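Local coordinates for ribonucleoside-diphosphate reductase subunit beta (Clostridium botulinum, PDB 6ZJK), which probably forms the di-iron R2 subunit of a class I ribonucleotide reductase, which reduces ribonucleoside diphosphates to deoxyribonucleoside diphosphates, at residues F268-R273 with L316-Y320; V276-I280 with I299-K304; R35-M40 with R53-S57. All coordinates share one frame; numbering follows the deposited sequence.

Overall arrangement
From the N terminus, contact 3 comes first: residues 35-40 and 53-57 run side by side before helix 58-68, closing a short loop without helix or strand and reaching the second subunit through Arg35 and Arg53. The chain then builds much of the helical body before contact 1 joins helix 262-287 to the loop after helix 296-313. Within the loop that contact 1 closes lies contact 2, where the same helix 262-287 packs on helix 296-313. Contacts 1 and 2 have centres about 13 Å apart and meet through Tyr320, which touches Lys304 and Val276. Contact 3 stands apart, its centre about 38 Å from that of contact 2 and on the opposite side of the chain's centre.

Contact 1: residues F268-R273 with L316-Y320; sequences FRQMMR and LKPLY
Arg269, on helix 262-287, reaches across to the loop 316-320, which follows helix 296-313, and hydrogen-bonds to main-chain carbonyls. NE and NH2 both donate to the carbonyl of Lys317, side-on, with Arg269 NE 2.6 Å from Lys317 O at an N-H...O angle of 140°. NE lies only slightly tilted from the carbonyl plane, whereas NH2, 2.7 Å from Lys317 O, stands well above it. NH2 makes a further, weak bond to Pro318 O. The long arginine suits this place because its chain bends at chi3 (91°), turning the guanidinium so that both carbonyls lie at its edge. Its remaining nitrogen, NH1, is taken by a salt bridge to Glu266 one turn back on the same helix, which probably fixes the rotation of the group.

The two methyls of Leu319 divide the work. CD2 lies over one guanidinium face, 3.8 Å from Arg269 NH1, while CD1 rests on the helix backbone, 3.5 Å from Arg269 O, and against CB of Arg273. Toward the start of the helical segment, Leu316 CD1 meets CB of Phe268, whose ring turns away toward Leu194 and Met198 of helix 190-220. Arg273 offers its aliphatic CG to Tyr320 OH; its charged end is engaged along its own helix, NE with Gln270 OE1 at 2.8 Å and NH1 with Glu277.

The contact thus fastens an irregular loop to helix 262-287 of the all-helical R2 body: Lys317 O is held by two donors, Pro318 O weakly by one, and Leu319 covers one face of the cation.

Contact 2: residues V276-I280 with I299-K304; sequences VEHEI and IERYIK
Ile280 drives its side chain into the neighbouring helix as a knob, seated in a hole formed by Ile299, Glu300, Ile303 and Lys304. Its CG1 comes to 3.7 Å from CB of Ile303, the side chains lying alongside and pointing opposite ways. With CG1 anti to the carbonyl carbon (chi1 -68°) and the chain extended beyond it, CD1 reaches farther, to 3.8 Å from the backbone O of Glu300. A branched residue suits the hole because CG2 can meanwhile approach CA of Glu300.

One turn earlier, Val276 sets CG1 3.8 Å from CG2 of Ile303, and the same CG1 also touches CG of Lys304. That lysine lies fully extended alongside the hole, its CG and CE meeting Ile280 CD1. Its NZ ends in a salt bridge with Glu300 OE2 at 2.8 Å, on the anti side of the carboxylate, so the polar ends pair along their own helix while their carbon chains finish the hole.

Toward helix 190-220, CG of Glu279 meets CD1 of Ile303. Its buried carboxylate is hydrogen-bonded by Ser210 and salt-bridged to Arg173, which should favour the charged form.

Helices 262-287 and 296-313 run roughly antiparallel here, their local axes 146° apart in direction and 9.6 Å at closest approach. Helix 190-220 lies against both, touching Glu279 through Tyr207 and Ile303 through Ile206, and Tyr320 from the following loop covers Val276 and Lys304.

Contact 3: residues R35-M40 with R53-S57; sequences RGTESM and RIKYS
Belonging to the irregular N-terminal part of the chain at the subunit interface, this contact brings together two irregular segments running in nearly the same direction. At one end the Arg53 guanidinium has Arg35 CB over the centre of one face, with Arg35 CD 3.5 Å from Arg53 NH1. The two guanidinium planes stand 89° apart, and both groups form salt bridges to Asp162 of the second subunit, whose carboxylate probably draws them together; Arg53 also pairs with Glu50.

Gly36 follows, its CA donating a C-H...O contact to Arg53 O at 3.4 Å; phi/psi of 85/-167° favour glycine, a CB being jammed against the preceding carbonyl. Next, Thr37 lays CB against CB of Lys55, while a water bridges Glu38 O and Lys55 NZ. These segments lie over helices 124-151 and 225-255 of the helical R2 fold: Glu125 hydrogen-bonds with Thr37 OG1 and the backbone N of Lys55 and Tyr56, and Glu255 accepts a bond from Met40 N.

Bends at chi2 and chi3 curl Met40 so that its CE makes a CH-pi contact over one face of the Tyr56 ring, 4.1 Å from the centroid, while SD makes an oblique Met-aromatic contact and Lys55 CG covers the opposite face.

Contact 1: residues F268-R273 with L316-Y320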
loop_
_atom_site.group_PDB
_atom_site.type_symbol
_atom_site.label_atom_id
_atom_site.label_comp_id
_atom_site.label_asym_id
_atom_site.label_seq_id
_atom_site.Cartn_x
_atom_site.Cartn_y
_atom_site.Cartn_z
ATOM N N PHE A 268 19.063 -14.583 -15.693
ATOM C CA PHE A 268 18.966 -14.136 -14.308
ATOM C C PHE A 268 20.331 -14.122 -13.623
ATOM O O PHE A 268 20.630 -13.212 -12.840
ATOM C CB PHE A 268 17.995 -15.034 -13.536
ATOM C CG PHE A 268 16.540 -14.828 -13.896
ATOM C CD1 PHE A 268 16.151 -13.796 -14.742
ATOM C CD2 PHE A 268 15.558 -15.630 -13.332
ATOM C CE1 PHE A 268 14.813 -13.590 -15.050
ATOM C CE2 PHE A 268 14.204 -15.435 -13.635
ATOM C CZ PHE A 268 13.835 -14.415 -14.496
ATOM N N ARG A 269 21.153 -15.147 -13.857
ATOM C CA ARG A 269 22.486 -15.203 -13.263
ATOM C C ARG A 269 23.347 -14.022 -13.705
ATOM O O ARG A 269 24.147 -13.505 -12.916
ATOM C CB ARG A 269 23.161 -16.543 -13.573
ATOM C CG ARG A 269 22.603 -17.689 -12.716
ATOM C CD ARG A 269 23.253 -19.037 -12.967
ATOM N NE ARG A 269 24.400 -19.299 -12.113
ATOM C CZ ARG A 269 25.669 -19.145 -12.482
ATOM N NH1 ARG A 269 25.974 -18.734 -13.705
ATOM N NH2 ARG A 269 26.631 -19.404 -11.624
ATOM N N GLN A 270 23.190 -13.594 -14.934
ATOM C CA GLN A 270 23.946 -12.490 -15.451
ATOM C C GLN A 270 23.470 -11.149 -14.939
ATOM O O GLN A 270 24.236 -10.230 -14.851
ATOM C CB GLN A 270 23.931 -12.465 -16.953
ATOM C CG GLN A 270 24.746 -13.568 -17.570
ATOM C CD GLN A 270 26.172 -13.624 -17.105
ATOM O OE1 GLN A 270 26.920 -12.722 -17.339
ATOM N NE2 GLN A 270 26.555 -14.715 -16.488
ATOM N N MET A 271 22.197 -11.057 -14.577
ATOM C CA MET A 271 21.617 -9.865 -14.028
ATOM C C MET A 271 22.232 -9.695 -12.694
ATOM O O MET A 271 22.593 -8.641 -12.340
ATOM C CB MET A 271 20.108 -10.000 -13.891
ATOM C CG MET A 271 19.343 -9.929 -15.189
ATOM S SD MET A 271 17.578 -9.724 -15.055
ATOM C CE MET A 271 17.468 -8.228 -14.159
ATOM N N MET A 272 22.351 -10.741 -11.939
ATOM C CA MET A 272 22.970 -10.651 -10.677
ATOM C C MET A 272 24.457 -10.273 -10.798
ATOM O O MET A 272 24.950 -9.574 -9.982
ATOM C CB MET A 272 22.785 -11.953 -9.987
ATOM C CG MET A 272 23.409 -12.103 -8.661
ATOM S SD MET A 272 22.805 -11.048 -7.370
ATOM C CE MET A 272 21.418 -11.890 -6.703
ATOM N N ARG A 273 25.154 -10.793 -11.806
ATOM C CA ARG A 273 26.551 -10.486 -12.042
ATOM C C ARG A 273 26.729 -8.996 -12.268
ATOM O O ARG A 273 27.550 -8.409 -11.687
ATOM C CB ARG A 273 27.114 -11.282 -13.215
ATOM C CG ARG A 273 28.631 -11.226 -13.336
ATOM C CD ARG A 273 29.192 -11.801 -14.605
ATOM N NE ARG A 273 28.624 -11.119 -15.747
ATOM C CZ ARG A 273 29.149 -10.043 -16.285
ATOM N NH1 ARG A 273 30.271 -9.581 -15.795
ATOM N NH2 ARG A 273 28.577 -9.426 -17.297
ATOM N N LEU A 316 19.728 -21.365 -8.033
ATOM C CA LEU A 316 20.668 -21.133 -9.119
ATOM C C LEU A 316 22.101 -21.278 -8.615
ATOM O O LEU A 316 22.381 -21.082 -7.429
ATOM C CB LEU A 316 20.437 -19.746 -9.727
ATOM C CG LEU A 316 19.091 -19.575 -10.438
ATOM C CD1 LEU A 316 18.898 -18.132 -10.832
ATOM C CD2 LEU A 316 19.067 -20.457 -11.670
ATOM N N LYS A 317 23.002 -21.639 -9.529
ATOM C CA LYS A 317 24.380 -21.847 -9.090
ATOM C C LYS A 317 25.058 -20.511 -8.798
ATOM O O LYS A 317 24.929 -19.563 -9.584
ATOM C CB LYS A 317 25.200 -22.585 -10.151
ATOM C CG LYS A 317 24.557 -23.795 -10.794
ATOM C CD LYS A 317 25.046 -25.069 -10.113
ATOM C CE LYS A 317 25.087 -26.249 -11.098
ATOM N NZ LYS A 317 24.123 -26.138 -12.215
ATOM N N PRO A 318 25.873 -20.488 -7.743
ATOM C CA PRO A 318 26.585 -19.258 -7.375
ATOM C C PRO A 318 27.560 -18.826 -8.465
ATOM O O PRO A 318 28.013 -19.628 -9.282
ATOM C CB PRO A 318 27.341 -19.647 -6.095
ATOM C CG PRO A 318 26.715 -20.887 -5.615
ATOM C CD PRO A 318 26.159 -21.597 -6.817
ATOM N N LEU A 319 27.851 -17.519 -8.485
ATOM C CA LEU A 319 28.841 -16.945 -9.393
ATOM C C LEU A 319 30.253 -16.960 -8.815
ATOM O O LEU A 319 31.223 -17.049 -9.575
ATOM C CB LEU A 319 28.466 -15.500 -9.746
ATOM C CG LEU A 319 27.235 -15.303 -10.633
ATOM C CD1 LEU A 319 26.758 -13.865 -10.556
ATOM C CD2 LEU A 319 27.564 -15.686 -12.073
ATOM N N TYR A 320 30.404 -16.879 -7.494
ATOM C CA TYR A 320 31.721 -16.764 -6.865
ATOM C C TYR A 320 31.913 -17.853 -5.811
ATOM O O TYR A 320 32.089 -17.562 -4.625
ATOM C CB TYR A 320 31.874 -15.371 -6.254
ATOM C CG TYR A 320 31.388 -14.283 -7.189
ATOM C CD1 TYR A 320 32.179 -13.857 -8.253
ATOM C CD2 TYR A 320 30.134 -13.694 -7.020
ATOM C CE1 TYR A 320 31.737 -12.866 -9.121
ATOM C CE2 TYR A 320 29.680 -12.705 -7.886
ATOM C CZ TYR A 320 30.490 -12.305 -8.942
ATOM O OH TYR A 320 30.061 -11.326 -9.812
#

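Contact 2: residues V276-I280 with I299-K304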
loop_
_atom_site.group_PDB
_atom_site.type_symbol
_atom_site.label_atom_id
_atom_site.label_comp_id
_atom_site.label_asym_id
_atom_site.label_seq_id
_atom_site.Cartn_x
_atom_site.Cartn_y
_atom_site.Cartn_z
ATOM N N VAL A 276 26.075 -7.051 -9.031
ATOM C CA VAL A 276 27.202 -7.203 -8.153
ATOM C C VAL A 276 28.349 -6.284 -8.587
ATOM O O VAL A 276 28.923 -5.646 -7.803
ATOM C CB VAL A 276 27.695 -8.656 -8.084
ATOM C CG1 VAL A 276 28.876 -8.786 -7.192
ATOM C CG2 VAL A 276 26.607 -9.587 -7.600
ATOM N N GLU A 277 28.631 -6.226 -9.856
ATOM C CA GLU A 277 29.707 -5.418 -10.359
ATOM C C GLU A 277 29.437 -3.942 -10.119
ATOM O O GLU A 277 30.260 -3.253 -9.634
ATOM C CB GLU A 277 29.980 -5.756 -11.807
ATOM C CG GLU A 277 30.942 -6.924 -11.984
ATOM C CD GLU A 277 30.920 -7.508 -13.379
ATOM O OE1 GLU A 277 30.671 -6.763 -14.318
ATOM O OE2 GLU A 277 31.126 -8.722 -13.539
ATOM N N HIS A 278 28.245 -3.498 -10.428
ATOM C CA HIS A 278 27.838 -2.149 -10.172
ATOM C C HIS A 278 27.921 -1.773 -8.702
ATOM O O HIS A 278 28.454 -0.785 -8.385
ATOM C CB HIS A 278 26.417 -1.919 -10.613
ATOM C CG HIS A 278 26.215 -1.935 -12.080
ATOM N ND1 HIS A 278 24.981 -1.807 -12.649
ATOM C CD2 HIS A 278 27.078 -2.076 -13.100
ATOM C CE1 HIS A 278 25.086 -1.861 -13.953
ATOM N NE2 HIS A 278 26.351 -2.021 -14.255
ATOM N N GLU A 279 27.415 -2.584 -7.806
ATOM C CA GLU A 279 27.367 -2.271 -6.383
ATOM C C GLU A 279 28.766 -2.208 -5.769
ATOM O O GLU A 279 29.026 -1.386 -4.885
ATOM C CB GLU A 279 26.474 -3.287 -5.669
ATOM C CG GLU A 279 26.159 -2.945 -4.247
ATOM C CD GLU A 279 25.509 -1.554 -4.101
ATOM O OE1 GLU A 279 24.663 -1.156 -4.938
ATOM O OE2 GLU A 279 25.899 -0.830 -3.166
ATOM N N ILE A 280 29.672 -3.080 -6.203
ATOM C CA ILE A 280 31.050 -3.027 -5.712
ATOM C C ILE A 280 31.716 -1.725 -6.146
ATOM O O ILE A 280 32.358 -1.024 -5.349
ATOM C CB ILE A 280 31.838 -4.244 -6.220
ATOM C CG1 ILE A 280 31.327 -5.535 -5.577
ATOM C CG2 ILE A 280 33.320 -4.078 -5.925
ATOM C CD1 ILE A 280 32.014 -6.800 -6.120
ATOM N N ILE A 299 34.821 -4.830 0.660
ATOM C CA ILE A 299 33.587 -4.507 0.051
ATOM C C ILE A 299 33.355 -5.468 -1.098
ATOM O O ILE A 299 32.270 -5.871 -1.334
ATOM C CB ILE A 299 33.603 -3.039 -0.433
ATOM C CG1 ILE A 299 33.544 -2.085 0.737
ATOM C CG2 ILE A 299 32.440 -2.724 -1.290
ATOM C CD1 ILE A 299 33.727 -0.664 0.339
ATOM N N GLU A 300 34.396 -5.798 -1.825
ATOM C CA GLU A 300 34.326 -6.730 -2.929
ATOM C C GLU A 300 33.896 -8.078 -2.458
ATOM O O GLU A 300 33.006 -8.649 -2.957
ATOM C CB GLU A 300 35.696 -6.886 -3.550
ATOM C CG GLU A 300 35.720 -7.514 -4.919
ATOM C CD GLU A 300 37.036 -8.240 -5.266
ATOM O OE1 GLU A 300 38.011 -8.099 -4.543
ATOM O OE2 GLU A 300 37.098 -8.949 -6.285
ATOM N N ARG A 301 34.544 -8.553 -1.446
ATOM C CA ARG A 301 34.260 -9.876 -0.907
ATOM C C ARG A 301 32.873 -9.942 -0.270
ATOM O O ARG A 301 32.172 -10.952 -0.403
ATOM C CB ARG A 301 35.361 -10.257 0.092
ATOM C CG ARG A 301 36.763 -10.475 -0.542
ATOM C CD ARG A 301 37.806 -10.972 0.491
ATOM N NE ARG A 301 37.242 -12.044 1.306
ATOM C CZ ARG A 301 37.363 -13.350 1.085
ATOM N NH1 ARG A 301 38.086 -13.814 0.065
ATOM N NH2 ARG A 301 36.754 -14.199 1.913
ATOM N N TYR A 302 32.430 -8.870 0.386
ATOM C CA TYR A 302 31.132 -8.934 1.055
ATOM C C TYR A 302 29.999 -9.030 0.042
ATOM O O TYR A 302 29.124 -9.895 0.163
ATOM C CB TYR A 302 30.937 -7.732 1.981
ATOM C CG TYR A 302 29.634 -7.751 2.751
ATOM C CD1 TYR A 302 29.213 -8.891 3.438
ATOM C CD2 TYR A 302 28.822 -6.612 2.808
ATOM C CE1 TYR A 302 28.015 -8.898 4.144
ATOM C CE2 TYR A 302 27.627 -6.614 3.509
ATOM C CZ TYR A 302 27.228 -7.755 4.173
ATOM O OH TYR A 302 26.040 -7.734 4.867
ATOM N N ILE A 303 30.023 -8.183 -0.988
ATOM C CA ILE A 303 28.953 -8.192 -1.979
ATOM C C ILE A 303 28.894 -9.535 -2.701
ATOM O O ILE A 303 27.809 -10.095 -2.904
ATOM C CB ILE A 303 29.130 -7.029 -2.975
ATOM C CG1 ILE A 303 29.221 -5.678 -2.241
ATOM C CG2 ILE A 303 27.980 -7.009 -3.968
ATOM C CD1 ILE A 303 28.074 -5.422 -1.313
ATOM N N LYS A 304 30.059 -10.086 -3.077
ATOM C CA LYS A 304 30.085 -11.366 -3.777
ATOM C C LYS A 304 29.536 -12.477 -2.895
ATOM O O LYS A 304 28.816 -13.358 -3.376
ATOM C CB LYS A 304 31.510 -11.693 -4.257
ATOM C CG LYS A 304 31.953 -10.869 -5.459
ATOM C CD LYS A 304 33.353 -11.238 -5.989
ATOM C CE LYS A 304 33.768 -10.310 -7.147
ATOM N NZ LYS A 304 35.176 -10.528 -7.647
#

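Contact 3: residues R35-M40 with R53-S57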
loop_
_atom_site.group_PDB
_atom_site.type_symbol
_atom_site.label_atom_id
_atom_site.label_comp_id
_atom_site.label_asym_id
_atom_site.label_seq_id
_atom_site.Cartn_x
_atom_site.Cartn_y
_atom_site.Cartn_z
ATOM N N ARG A 35 -13.983 -19.288 -7.024
ATOM C CA ARG A 35 -13.618 -19.153 -5.623
ATOM C C ARG A 35 -12.196 -19.673 -5.439
ATOM O O ARG A 35 -11.843 -20.743 -5.957
ATOM C CB ARG A 35 -14.578 -19.970 -4.751
ATOM C CG ARG A 35 -16.021 -19.997 -5.229
ATOM C CD ARG A 35 -16.855 -20.832 -4.237
ATOM N NE ARG A 35 -18.306 -20.782 -4.433
ATOM C CZ ARG A 35 -18.895 -21.184 -5.554
ATOM N NH1 ARG A 35 -20.221 -21.145 -5.686
ATOM N NH2 ARG A 35 -18.147 -21.611 -6.561
ATOM N N GLY A 36 -11.437 -18.952 -4.611
ATOM C CA GLY A 36 -10.080 -19.331 -4.297
ATOM C C GLY A 36 -9.085 -18.834 -5.332
ATOM O O GLY A 36 -9.389 -18.033 -6.208
ATOM N N THR A 37 -7.882 -19.367 -5.252
ATOM C CA THR A 37 -6.787 -18.928 -6.113
ATOM C C THR A 37 -6.389 -20.067 -7.039
ATOM O O THR A 37 -6.240 -21.213 -6.594
ATOM C CB THR A 37 -5.602 -18.434 -5.274
ATOM O OG1 THR A 37 -5.935 -17.156 -4.709
ATOM C CG2 THR A 37 -4.320 -18.283 -6.115
ATOM N N GLU A 38 -6.289 -19.762 -8.333
ATOM C CA GLU A 38 -5.948 -20.746 -9.359
ATOM C C GLU A 38 -4.463 -20.742 -9.703
ATOM O O GLU A 38 -3.844 -21.806 -9.758
ATOM C CB GLU A 38 -6.763 -20.492 -10.638
ATOM C CG GLU A 38 -6.296 -21.360 -11.800
ATOM C CD GLU A 38 -7.101 -21.189 -13.087
ATOM O OE1 GLU A 38 -7.642 -20.079 -13.336
ATOM O OE2 GLU A 38 -7.148 -22.170 -13.867
ATOM N N SER A 39 -3.869 -19.567 -9.927
ATOM C CA SER A 39 -2.449 -19.484 -10.264
ATOM C C SER A 39 -1.938 -18.078 -9.965
ATOM O O SER A 39 -2.714 -17.161 -9.682
ATOM C CB SER A 39 -2.197 -19.846 -11.730
ATOM O OG SER A 39 -2.956 -18.995 -12.571
ATOM N N MET A 40 -0.623 -17.903 -10.070
ATOM C CA MET A 40 0.075 -16.642 -9.810
ATOM C C MET A 40 -0.231 -15.578 -10.825
ATOM O O MET A 40 -0.450 -14.478 -10.507
ATOM C CB MET A 40 1.581 -16.837 -9.679
ATOM C CG MET A 40 2.343 -15.694 -9.041
ATOM S SD MET A 40 2.068 -15.403 -7.338
ATOM C CE MET A 40 2.816 -16.794 -6.598
ATOM N N ARG A 53 -9.556 -19.153 1.909
ATOM C CA ARG A 53 -9.630 -19.878 0.694
ATOM C C ARG A 53 -8.437 -19.528 -0.157
ATOM O O ARG A 53 -8.591 -19.087 -1.227
ATOM C CB ARG A 53 -10.908 -19.569 -0.069
ATOM C CG ARG A 53 -12.163 -19.981 0.660
ATOM C CD ARG A 53 -13.322 -20.353 -0.241
ATOM N NE ARG A 53 -14.035 -19.234 -0.817
ATOM C CZ ARG A 53 -15.333 -19.229 -1.104
ATOM N NH1 ARG A 53 -16.068 -20.285 -0.864
ATOM N NH2 ARG A 53 -15.887 -18.181 -1.631
ATOM N N ILE A 54 -7.234 -19.744 0.311
ATOM C CA ILE A 54 -6.059 -19.400 -0.478
ATOM C C ILE A 54 -5.269 -20.608 -0.971
ATOM O O ILE A 54 -5.360 -21.620 -0.417
ATOM C CB ILE A 54 -5.098 -18.503 0.333
ATOM C CG1 ILE A 54 -4.754 -19.147 1.641
ATOM C CG2 ILE A 54 -5.750 -17.206 0.669
ATOM C CD1 ILE A 54 -3.735 -18.410 2.423
ATOM N N LYS A 55 -4.478 -20.458 -2.005
ATOM C CA LYS A 55 -3.653 -21.538 -2.524
ATOM C C LYS A 55 -2.256 -21.546 -1.897
ATOM O O LYS A 55 -1.725 -22.619 -1.593
ATOM C CB LYS A 55 -3.552 -21.431 -4.048
ATOM C CG LYS A 55 -2.519 -22.359 -4.693
ATOM C CD LYS A 55 -2.499 -22.168 -6.212
ATOM C CE LYS A 55 -1.613 -23.176 -6.932
ATOM N NZ LYS A 55 -2.194 -24.564 -7.030
ATOM N N TYR A 56 -1.643 -20.374 -1.690
ATOM C CA TYR A 56 -0.259 -20.311 -1.199
ATOM C C TYR A 56 -0.291 -20.178 0.318
ATOM O O TYR A 56 -0.381 -19.076 0.872
ATOM C CB TYR A 56 0.508 -19.173 -1.874
ATOM C CG TYR A 56 0.476 -19.319 -3.376
ATOM C CD1 TYR A 56 1.106 -20.388 -3.989
ATOM C CD2 TYR A 56 -0.250 -18.437 -4.170
ATOM C CE1 TYR A 56 1.056 -20.563 -5.346
ATOM C CE2 TYR A 56 -0.318 -18.608 -5.535
ATOM C CZ TYR A 56 0.335 -19.678 -6.118
ATOM O OH TYR A 56 0.283 -19.866 -7.484
ATOM N N SER A 57 -0.141 -21.320 0.977
ATOM C CA SER A 57 -0.295 -21.340 2.428
ATOM C C SER A 57 0.774 -20.492 3.123
ATOM O O SER A 57 0.500 -19.841 4.141
ATOM C CB SER A 57 -0.256 -22.801 2.898
ATOM O OG SER A 57 -1.024 -23.017 4.066
HETATM O O HOH W 1 -4.711 -24.363 -8.627
#